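Local coordinates for exoenzyme S (Pseudomonas aeruginosa, PDB 6GN8), which probably transfers ADP-ribose from NAD+ to host proteins through the domain studied here, one part of a secreted toxin that also carries a GTPase-activating domain, at residues C[28-36]-C[82-91]; C[126-137]-C[170-181]. The protein carries 2 engineered substitutions. All blocks are in the same frame, centred on the assembly; numbering follows the deposited sequence.

Interaction 1 (C[28-36]-C[82-91]); sequences LADGLVKRF and DAGQKLIDQG
Leu-87 enters a hollow formed by Leu-28, Gly-31, Leu-32 and Arg-35, a knob-into-hole fit between two helices whose segments run roughly antiparallel, at 144°. Its branches divide the work. Leu-87 CD1 lies against the backbone, 3.5 Å from Gly-31 O, where the glycine has no side chain to intervene; Leu-87 CD2 meets Leu-28 CD1 at 3.8 Å. Leu-32 and Leu-87 pass alongside with their side chains pointing opposite ways, Leu-32 CD2 lying 3.7 Å from Leu-87 CB. Beyond it, Leu-28 spreads its two methyls, CD1 against the aliphatic part of Gln-90 and CD2 onto the backbone of Gly-91.

At the other end, a second glycine admits an aromatic ring: Phe-36 CZ approaches Gly-84 CA to 3.4 Å, with Gly-84 O in the plane of the ring at its edge. Ile-88 touches the same corner, its CD1 3.6 Å from Phe-36 CZ. Arg-35 places its CG over a face of the Phe-36 ring, towards the rim, and a bend at chi2 (56°) then carries the guanidinium across the start of helix 83-91. There Arg-35 NH2 forms a long salt bridge of 3.8 Å with Asp-82 OD1, the two flat groups 30° apart. Asp-82 OD1 also caps the helix, accepting from Gln-85 N at 3.3 Å, while Gln-85 OE1 accepts from Asp-82 N at 3.0 Å; together they make a capping box.

Helix 54-77 flanks the pair: Leu-28 touches Ala-55, Phe-36 meets Leu-62 and the ring of His-67, and Ile-88 also packs on His-67. Helices 24-36, 54-77 and 83-99 thus pack against one another.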
loop_
_atom_site.group_PDB
_atom_site.type_symbol
_atom_site.label_atom_id
_atom_site.label_comp_id
_atom_site.label_asym_id
_atom_site.label_seq_id
_atom_site.Cartn_x
_atom_site.Cartn_y
_atom_site.Cartn_z
ATOM N N LEU C 28 3.861 22.461 -46.694
ATOM C CA LEU C 28 4.969 22.461 -45.740
ATOM C C LEU C 28 6.191 21.772 -46.355
ATOM O O LEU C 28 7.295 22.303 -46.218
ATOM C CB LEU C 28 4.563 21.792 -44.405
ATOM C CG LEU C 28 5.690 21.563 -43.377
ATOM C CD1 LEU C 28 6.353 22.875 -42.929
ATOM C CD2 LEU C 28 5.202 20.743 -42.219
ATOM N N ALA C 29 5.999 20.619 -47.050
ATOM C CA ALA C 29 7.099 19.891 -47.699
ATOM C C ALA C 29 7.795 20.768 -48.726
ATOM O O ALA C 29 9.024 20.792 -48.767
ATOM C CB ALA C 29 6.596 18.611 -48.351
ATOM N N ASP C 30 7.004 21.531 -49.520
ATOM C CA ASP C 30 7.506 22.468 -50.522
ATOM C C ASP C 30 8.246 23.605 -49.868
ATOM O O ASP C 30 9.308 23.995 -50.362
ATOM C CB ASP C 30 6.363 23.009 -51.387
ATOM C CG ASP C 30 5.779 21.993 -52.352
ATOM O OD1 ASP C 30 6.456 20.967 -52.625
ATOM O OD2 ASP C 30 4.649 22.222 -52.840
ATOM N N GLY C 31 7.699 24.105 -48.753
ATOM C CA GLY C 31 8.302 25.173 -47.960
ATOM C C GLY C 31 9.700 24.820 -47.485
ATOM O O GLY C 31 10.613 25.643 -47.590
ATOM N N LEU C 32 9.877 23.563 -47.012
ATOM C CA LEU C 32 11.145 22.998 -46.550
ATOM C C LEU C 32 12.156 22.853 -47.709
ATOM O O LEU C 32 13.340 23.138 -47.507
ATOM C CB LEU C 32 10.909 21.641 -45.860
ATOM C CG LEU C 32 10.295 21.694 -44.446
ATOM C CD1 LEU C 32 9.708 20.366 -44.073
ATOM C CD2 LEU C 32 11.315 22.170 -43.379
ATOM N N VAL C 33 11.701 22.431 -48.911
ATOM C CA VAL C 33 12.592 22.277 -50.086
ATOM C C VAL C 33 12.982 23.665 -50.621
ATOM O O VAL C 33 14.144 23.885 -50.969
ATOM C CB VAL C 33 12.007 21.370 -51.208
ATOM C CG1 VAL C 33 12.952 21.295 -52.413
ATOM C CG2 VAL C 33 11.706 19.965 -50.676
ATOM N N LYS C 34 12.030 24.609 -50.648
ATOM C CA LYS C 34 12.313 25.976 -51.100
ATOM C C LYS C 34 13.381 26.611 -50.213
ATOM O O LYS C 34 14.303 27.239 -50.737
ATOM C CB LYS C 34 11.040 26.848 -51.095
ATOM C CG LYS C 34 10.101 26.601 -52.264
ATOM C CD LYS C 34 8.745 27.270 -52.007
ATOM C CE LYS C 34 7.737 27.057 -53.110
ATOM N NZ LYS C 34 6.518 27.882 -52.897
ATOM N N ARG C 35 13.270 26.403 -48.873
ATOM C CA ARG C 35 14.133 26.989 -47.850
ATOM C C ARG C 35 15.461 26.275 -47.668
ATOM O O ARG C 35 16.469 26.959 -47.512
ATOM C CB ARG C 35 13.385 27.041 -46.503
ATOM C CG ARG C 35 14.143 27.609 -45.304
ATOM C CD ARG C 35 14.673 29.012 -45.535
ATOM N NE ARG C 35 15.330 29.545 -44.337
ATOM C CZ ARG C 35 16.597 29.314 -43.995
ATOM N NH1 ARG C 35 17.365 28.539 -44.745
ATOM N NH2 ARG C 35 17.101 29.855 -42.897
ATOM N N PHE C 36 15.469 24.934 -47.594
ATOM C CA PHE C 36 16.700 24.184 -47.331
ATOM C C PHE C 36 17.235 23.419 -48.528
ATOM O O PHE C 36 18.269 22.789 -48.384
ATOM C CB PHE C 36 16.499 23.199 -46.164
ATOM C CG PHE C 36 16.175 23.894 -44.873
ATOM C CD1 PHE C 36 17.170 24.547 -44.149
ATOM C CD2 PHE C 36 14.868 23.932 -44.394
ATOM C CE1 PHE C 36 16.860 25.236 -42.976
ATOM C CE2 PHE C 36 14.562 24.600 -43.209
ATOM C CZ PHE C 36 15.562 25.247 -42.506
ATOM N N ASP C 82 13.210 31.962 -36.874
ATOM C CA ASP C 82 13.288 32.425 -38.257
ATOM C C ASP C 82 12.446 31.465 -39.139
ATOM O O ASP C 82 11.922 30.475 -38.620
ATOM C CB ASP C 82 14.745 32.586 -38.746
ATOM C CG ASP C 82 15.603 31.346 -38.757
ATOM O OD1 ASP C 82 15.309 30.420 -39.556
ATOM O OD2 ASP C 82 16.599 31.317 -38.013
ATOM N N ALA C 83 12.247 31.800 -40.428
ATOM C CA ALA C 83 11.405 31.042 -41.369
ATOM C C ALA C 83 11.753 29.536 -41.403
ATOM O O ALA C 83 10.852 28.691 -41.293
ATOM C CB ALA C 83 11.518 31.640 -42.767
ATOM N N GLY C 84 13.049 29.237 -41.525
ATOM C CA GLY C 84 13.595 27.886 -41.533
ATOM C C GLY C 84 13.292 27.105 -40.267
ATOM O O GLY C 84 12.802 25.970 -40.341
ATOM N N GLN C 85 13.554 27.722 -39.097
ATOM C CA GLN C 85 13.269 27.153 -37.769
ATOM C C GLN C 85 11.763 26.885 -37.608
ATOM O O GLN C 85 11.394 25.794 -37.177
ATOM C CB GLN C 85 13.780 28.083 -36.658
ATOM C CG GLN C 85 15.308 28.200 -36.607
ATOM C CD GLN C 85 15.797 29.255 -35.639
ATOM O OE1 GLN C 85 15.141 30.273 -35.363
ATOM N NE2 GLN C 85 16.980 29.046 -35.113
ATOM N N LYS C 86 10.903 27.844 -38.069
ATOM C CA LYS C 86 9.435 27.767 -38.037
ATOM C C LYS C 86 8.933 26.542 -38.782
ATOM O O LYS C 86 8.144 25.765 -38.222
ATOM C CB LYS C 86 8.801 29.036 -38.617
ATOM C CG LYS C 86 8.674 30.166 -37.601
ATOM C CD LYS C 86 7.859 31.364 -38.110
ATOM C CE LYS C 86 8.666 32.343 -38.945
ATOM N NZ LYS C 86 7.845 33.485 -39.436
ATOM N N LEU C 87 9.442 26.335 -40.012
ATOM C CA LEU C 87 9.096 25.199 -40.881
ATOM C C LEU C 87 9.511 23.836 -40.268
ATOM O O LEU C 87 8.708 22.899 -40.304
ATOM C CB LEU C 87 9.720 25.362 -42.283
ATOM C CG LEU C 87 9.213 26.510 -43.158
ATOM C CD1 LEU C 87 10.149 26.760 -44.325
ATOM C CD2 LEU C 87 7.823 26.248 -43.666
ATOM N N ILE C 88 10.749 23.739 -39.689
ATOM C CA ILE C 88 11.264 22.521 -39.047
ATOM C C ILE C 88 10.397 22.196 -37.823
ATOM O O ILE C 88 9.997 21.043 -37.644
ATOM C CB ILE C 88 12.784 22.587 -38.676
ATOM C CG1 ILE C 88 13.665 22.736 -39.910
ATOM C CG2 ILE C 88 13.208 21.318 -37.933
ATOM C CD1 ILE C 88 15.172 23.102 -39.621
ATOM N N ASP C 89 10.076 23.218 -37.019
ATOM C CA ASP C 89 9.243 23.093 -35.818
ATOM C C ASP C 89 7.809 22.651 -36.167
ATOM O O ASP C 89 7.259 21.854 -35.434
ATOM C CB ASP C 89 9.235 24.428 -35.044
ATOM C CG ASP C 89 8.439 24.436 -33.753
ATOM O OD1 ASP C 89 8.697 23.573 -32.894
ATOM O OD2 ASP C 89 7.579 25.327 -33.594
ATOM N N GLN C 90 7.206 23.130 -37.266
ATOM C CA GLN C 90 5.842 22.661 -37.584
ATOM C C GLN C 90 5.858 21.235 -38.178
ATOM O O GLN C 90 4.937 20.473 -37.885
ATOM C CB GLN C 90 4.997 23.630 -38.439
ATOM C CG GLN C 90 5.677 24.301 -39.605
ATOM C CD GLN C 90 4.913 25.526 -40.090
ATOM O OE1 GLN C 90 4.528 25.635 -41.264
ATOM N NE2 GLN C 90 4.688 26.488 -39.208
ATOM N N GLY C 91 6.929 20.863 -38.889
ATOM C CA GLY C 91 7.107 19.512 -39.414
ATOM C C GLY C 91 7.300 18.483 -38.310
ATOM O O GLY C 91 6.814 17.357 -38.406
#

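Interaction 2 (C[126-137]-C[170-181]); sequences VGHDDGYLSTSL and AKAILYNKETDM. Engineered in segment 170-181: Ala-170 (natural residue Glu), Ala-172 (natural residue Glu).
Leu-133 with Tyr-175 and Thr-135 with Ile-173 are the hydrogen-bonded pairs of an antiparallel strand pairing, each exchanging two backbone bonds; Leu-137 N to Lys-171 O prolongs it. After the intervening loops, Gly-127 and Met-181 pair in the same way, with Met-181 N 2.8 Å from Gly-127 O.

Side chains and water add polar ties. Thr-135 OG1 turns back between its own N and carbonyl carbon (chi1 70°) and donates to Ile-173 O at 2.7 Å, so this oxygen is gripped from opposite faces by the hydroxyl and by Thr-135 N. His-128 ND1 donates to the syn side of Asp-180 OD1 at 3.0 Å, with the acceptor in the imidazole plane but the donor tilted out of the carboxylate plane. In the loops, Glu-178 N bonds to Asp-129 O, Asp-129 OD1 closes an Asx turn with Gly-131 N, and one water bridges Asp-130 O to Glu-178 OE1.

Two rings take aliphatic groups over a face by CH-pi contact. Lys-177 CB stands 3.8 Å from the centroid of the Tyr-132 ring, almost on its normal, while Glu-178 CB lies 4.1 Å from that of His-128, nearer the rim. Both the Tyr-132 hydroxyl and the Lys-177 amine end on Asp-89 of helix 83-99.

Apolar contacts line the face bearing Leu-133 and Tyr-175: Leu-133 CD2 and Met-181 CE reach tip to tip at 3.8 Å, and Leu-137 CG meets Ile-173 CD1 at the same distance.

Ser-134, Thr-135 and Ser-136 form the Ser-Thr-Ser strand of the ADP-ribosyltransferase fold. Beside it, the biglutamate motif characteristic of arginine-modifying members spans the loop leading into strand 172-175 and its first residue; both glutamates are engineered alanines here, Ala-170 and Ala-172.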
loop_
_atom_site.group_PDB
_atom_site.type_symbol
_atom_site.label_atom_id
_atom_site.label_comp_id
_atom_site.label_asym_id
_atom_site.label_seq_id
_atom_site.Cartn_x
_atom_site.Cartn_y
_atom_site.Cartn_z
ATOM N N VAL C 126 7.025 17.209 -11.571
ATOM C CA VAL C 126 7.153 17.230 -13.009
ATOM C C VAL C 126 7.537 18.641 -13.500
ATOM O O VAL C 126 7.230 19.655 -12.857
ATOM C CB VAL C 126 5.945 16.620 -13.789
ATOM C CG1 VAL C 126 5.050 15.766 -12.907
ATOM C CG2 VAL C 126 5.149 17.649 -14.578
ATOM N N GLY C 127 8.291 18.635 -14.601
ATOM C CA GLY C 127 8.765 19.799 -15.341
ATOM C C GLY C 127 8.990 19.431 -16.799
ATOM O O GLY C 127 8.739 18.288 -17.183
ATOM N N HIS C 128 9.465 20.374 -17.626
ATOM C CA HIS C 128 9.699 20.087 -19.047
ATOM C C HIS C 128 10.772 20.977 -19.671
ATOM O O HIS C 128 11.033 22.086 -19.197
ATOM C CB HIS C 128 8.395 20.212 -19.863
ATOM C CG HIS C 128 7.831 21.599 -19.951
ATOM N ND1 HIS C 128 6.604 21.912 -19.392
ATOM C CD2 HIS C 128 8.325 22.703 -20.567
ATOM C CE1 HIS C 128 6.406 23.194 -19.662
ATOM N NE2 HIS C 128 7.424 23.716 -20.354
ATOM N N ASP C 129 11.344 20.505 -20.778
ATOM C CA ASP C 129 12.309 21.271 -21.559
ATOM C C ASP C 129 11.533 22.074 -22.629
ATOM O O ASP C 129 10.610 21.539 -23.239
ATOM C CB ASP C 129 13.360 20.321 -22.187
ATOM C CG ASP C 129 14.601 21.009 -22.711
ATOM O OD1 ASP C 129 14.462 22.034 -23.413
ATOM O OD2 ASP C 129 15.715 20.516 -22.429
ATOM N N ASP C 130 11.886 23.353 -22.853
ATOM C CA ASP C 130 11.188 24.147 -23.871
ATOM C C ASP C 130 11.577 23.698 -25.281
ATOM O O ASP C 130 10.777 23.832 -26.217
ATOM C CB ASP C 130 11.432 25.648 -23.687
ATOM C CG ASP C 130 10.592 26.296 -22.602
ATOM O OD1 ASP C 130 9.696 25.606 -22.037
ATOM O OD2 ASP C 130 10.814 27.494 -22.323
ATOM N N GLY C 131 12.790 23.164 -25.416
ATOM C CA GLY C 131 13.261 22.610 -26.677
ATOM C C GLY C 131 12.829 21.167 -26.823
ATOM O O GLY C 131 12.245 20.591 -25.902
ATOM N N TYR C 132 13.107 20.564 -27.983
ATOM C CA TYR C 132 12.850 19.132 -28.189
ATOM C C TYR C 132 13.881 18.358 -27.356
ATOM O O TYR C 132 14.968 18.892 -27.086
ATOM C CB TYR C 132 12.930 18.768 -29.681
ATOM C CG TYR C 132 11.772 19.328 -30.472
ATOM C CD1 TYR C 132 11.833 20.603 -31.032
ATOM C CD2 TYR C 132 10.609 18.585 -30.665
ATOM C CE1 TYR C 132 10.740 21.149 -31.706
ATOM C CE2 TYR C 132 9.514 19.117 -31.348
ATOM C CZ TYR C 132 9.595 20.392 -31.881
ATOM O OH TYR C 132 8.543 20.900 -32.585
ATOM N N LEU C 133 13.527 17.146 -26.898
ATOM C CA LEU C 133 14.411 16.322 -26.069
ATOM C C LEU C 133 14.946 15.096 -26.843
ATOM O O LEU C 133 14.256 14.080 -27.039
ATOM C CB LEU C 133 13.707 15.875 -24.777
ATOM C CG LEU C 133 14.628 15.407 -23.644
ATOM C CD1 LEU C 133 15.186 16.594 -22.872
ATOM C CD2 LEU C 133 13.899 14.501 -22.685
ATOM N N SER C 134 16.193 15.220 -27.271
ATOM C CA SER C 134 16.933 14.180 -27.962
ATOM C C SER C 134 17.510 13.217 -26.924
ATOM O O SER C 134 18.147 13.608 -25.930
ATOM C CB SER C 134 18.042 14.789 -28.824
ATOM O OG SER C 134 17.535 15.826 -29.658
ATOM N N THR C 135 17.224 11.956 -27.133
ATOM C CA THR C 135 17.747 10.888 -26.303
ATOM C C THR C 135 18.288 9.860 -27.296
ATOM O O THR C 135 18.004 9.952 -28.498
ATOM C CB THR C 135 16.687 10.357 -25.319
ATOM O OG1 THR C 135 15.695 9.655 -26.037
ATOM C CG2 THR C 135 16.028 11.441 -24.469
ATOM N N SER C 136 19.094 8.922 -26.813
ATOM C CA SER C 136 19.707 7.911 -27.650
ATOM C C SER C 136 19.457 6.517 -27.038
ATOM O O SER C 136 19.462 6.391 -25.817
ATOM C CB SER C 136 21.200 8.219 -27.775
ATOM O OG SER C 136 22.042 7.075 -27.869
ATOM N N LEU C 137 19.273 5.487 -27.886
ATOM C CA LEU C 137 19.120 4.069 -27.482
ATOM C C LEU C 137 20.475 3.462 -27.164
ATOM O O LEU C 137 20.549 2.421 -26.528
ATOM C CB LEU C 137 18.448 3.224 -28.580
ATOM C CG LEU C 137 16.936 3.137 -28.605
ATOM C CD1 LEU C 137 16.473 2.520 -29.884
ATOM C CD2 LEU C 137 16.390 2.323 -27.430
ATOM N N ALA C 170 23.816 6.777 -33.128
ATOM C CA ALA C 170 23.213 7.167 -31.844
ATOM C C ALA C 170 21.806 6.592 -31.639
ATOM O O ALA C 170 21.338 6.553 -30.508
ATOM C CB ALA C 170 23.172 8.685 -31.732
ATOM N N LYS C 171 21.135 6.139 -32.708
ATOM C CA LYS C 171 19.781 5.560 -32.673
ATOM C C LYS C 171 18.893 6.454 -31.782
ATOM O O LYS C 171 18.482 6.069 -30.680
ATOM C CB LYS C 171 19.813 4.082 -32.200
ATOM C CG LYS C 171 20.710 3.142 -33.039
ATOM C CD LYS C 171 20.846 1.740 -32.397
ATOM C CE LYS C 171 21.659 1.734 -31.113
ATOM N NZ LYS C 171 21.799 0.379 -30.530
ATOM N N ALA C 172 18.682 7.694 -32.242
ATOM C CA ALA C 172 17.978 8.705 -31.456
ATOM C C ALA C 172 16.482 8.499 -31.372
ATOM O O ALA C 172 15.809 8.121 -32.337
ATOM C CB ALA C 172 18.269 10.096 -32.003
ATOM N N ILE C 173 15.972 8.767 -30.193
ATOM C CA ILE C 173 14.551 8.792 -29.921
ATOM C C ILE C 173 14.276 10.200 -29.414
ATOM O O ILE C 173 14.889 10.637 -28.439
ATOM C CB ILE C 173 14.031 7.656 -29.011
ATOM C CG1 ILE C 173 14.129 6.311 -29.783
ATOM C CG2 ILE C 173 12.567 7.941 -28.576
ATOM C CD1 ILE C 173 13.705 5.055 -29.063
ATOM N N LEU C 174 13.470 10.951 -30.183
ATOM C CA LEU C 174 13.127 12.332 -29.859
ATOM C C LEU C 174 11.794 12.451 -29.139
ATOM O O LEU C 174 10.798 11.872 -29.564
ATOM C CB LEU C 174 13.092 13.212 -31.122
ATOM C CG LEU C 174 14.231 13.075 -32.117
ATOM C CD1 LEU C 174 14.004 13.998 -33.292
ATOM C CD2 LEU C 174 15.614 13.315 -31.469
ATOM N N TYR C 175 11.778 13.236 -28.061
ATOM C CA TYR C 175 10.549 13.580 -27.323
ATOM C C TYR C 175 10.192 15.010 -27.718
ATOM O O TYR C 175 11.088 15.819 -27.992
ATOM C CB TYR C 175 10.696 13.394 -25.790
ATOM C CG TYR C 175 10.676 11.927 -25.413
ATOM C CD1 TYR C 175 9.473 11.261 -25.193
ATOM C CD2 TYR C 175 11.859 11.184 -25.357
ATOM C CE1 TYR C 175 9.442 9.893 -24.916
ATOM C CE2 TYR C 175 11.839 9.820 -25.065
ATOM C CZ TYR C 175 10.627 9.179 -24.851
ATOM O OH TYR C 175 10.575 7.833 -24.636
ATOM N N ASN C 176 8.885 15.283 -27.806
ATOM C CA ASN C 176 8.276 16.546 -28.214
ATOM C C ASN C 176 8.735 17.727 -27.343
ATOM O O ASN C 176 9.067 17.542 -26.173
ATOM C CB ASN C 176 6.742 16.400 -28.134
ATOM C CG ASN C 176 5.946 17.198 -29.133
ATOM O OD1 ASN C 176 4.760 16.969 -29.308
ATOM N ND2 ASN C 176 6.559 18.123 -29.827
ATOM N N LYS C 177 8.759 18.939 -27.909
ATOM C CA LYS C 177 9.148 20.104 -27.120
ATOM C C LYS C 177 8.073 20.306 -26.034
ATOM O O LYS C 177 6.904 20.033 -26.297
ATOM C CB LYS C 177 9.350 21.351 -28.011
ATOM C CG LYS C 177 8.104 21.846 -28.698
ATOM C CD LYS C 177 8.304 23.205 -29.339
ATOM C CE LYS C 177 7.017 23.755 -29.937
ATOM N NZ LYS C 177 6.597 23.027 -31.171
ATOM N N GLU C 178 8.478 20.689 -24.812
ATOM C CA GLU C 178 7.588 20.915 -23.654
ATOM C C GLU C 178 6.937 19.604 -23.138
ATOM O O GLU C 178 5.861 19.644 -22.524
ATOM C CB GLU C 178 6.516 21.988 -23.953
ATOM C CG GLU C 178 7.106 23.377 -24.161
ATOM C CD GLU C 178 6.111 24.455 -24.541
ATOM O OE1 GLU C 178 6.326 25.110 -25.585
ATOM O OE2 GLU C 178 5.117 24.645 -23.802
ATOM N N THR C 179 7.602 18.452 -23.348
ATOM C CA THR C 179 7.107 17.173 -22.847
ATOM C C THR C 179 7.405 17.112 -21.363
ATOM O O THR C 179 8.569 17.157 -20.941
ATOM C CB THR C 179 7.675 15.958 -23.605
ATOM O OG1 THR C 179 7.182 15.996 -24.938
ATOM C CG2 THR C 179 7.267 14.613 -22.956
ATOM N N ASP C 180 6.326 17.038 -20.587
ATOM C CA ASP C 180 6.332 16.945 -19.146
ATOM C C ASP C 180 6.947 15.623 -18.737
ATOM O O ASP C 180 6.501 14.541 -19.140
ATOM C CB ASP C 180 4.898 17.099 -18.588
ATOM C CG ASP C 180 4.370 18.516 -18.468
ATOM O OD1 ASP C 180 5.190 19.446 -18.296
ATOM O OD2 ASP C 180 3.135 18.691 -18.500
ATOM N N MET C 181 8.007 15.740 -17.958
ATOM C CA MET C 181 8.784 14.645 -17.390
ATOM C C MET C 181 8.805 14.736 -15.843
ATOM O O MET C 181 8.980 15.829 -15.279
ATOM C CB MET C 181 10.220 14.680 -17.928
ATOM C CG MET C 181 10.332 14.458 -19.431
ATOM S SD MET C 181 10.217 12.709 -19.856
ATOM C CE MET C 181 10.740 12.779 -21.555
HETATM O O HOH W 1 6.650 26.147 -21.421
HETATM O O HOH W 2 11.020 17.898 -21.708
HETATM O O HOH W 3 8.858 25.759 -26.663
#

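The two interactions illustrate how chemistry follows position in a fold. Both are partly buried, but interaction 1 is peripheral, its centre about 22 Å from that of the chain, and has no hydrogen bond between its segments; apolar interlocking of helices carries it, with a long ion pair at its exposed end. Interaction 2 lies near the middle, where backbone hydrogen bonds dominate and the pairing takes part in both sheets of the domain. Helix 83-99 connects them through Asp-89, within the 82-91 segment: Asp-89 OD1 lies 2.8 Å from Lys-177 NZ, a salt bridge, and 2.7 Å from Tyr-132 OH, a probable hydrogen bond. Helix 54-77 touches both contacts as well.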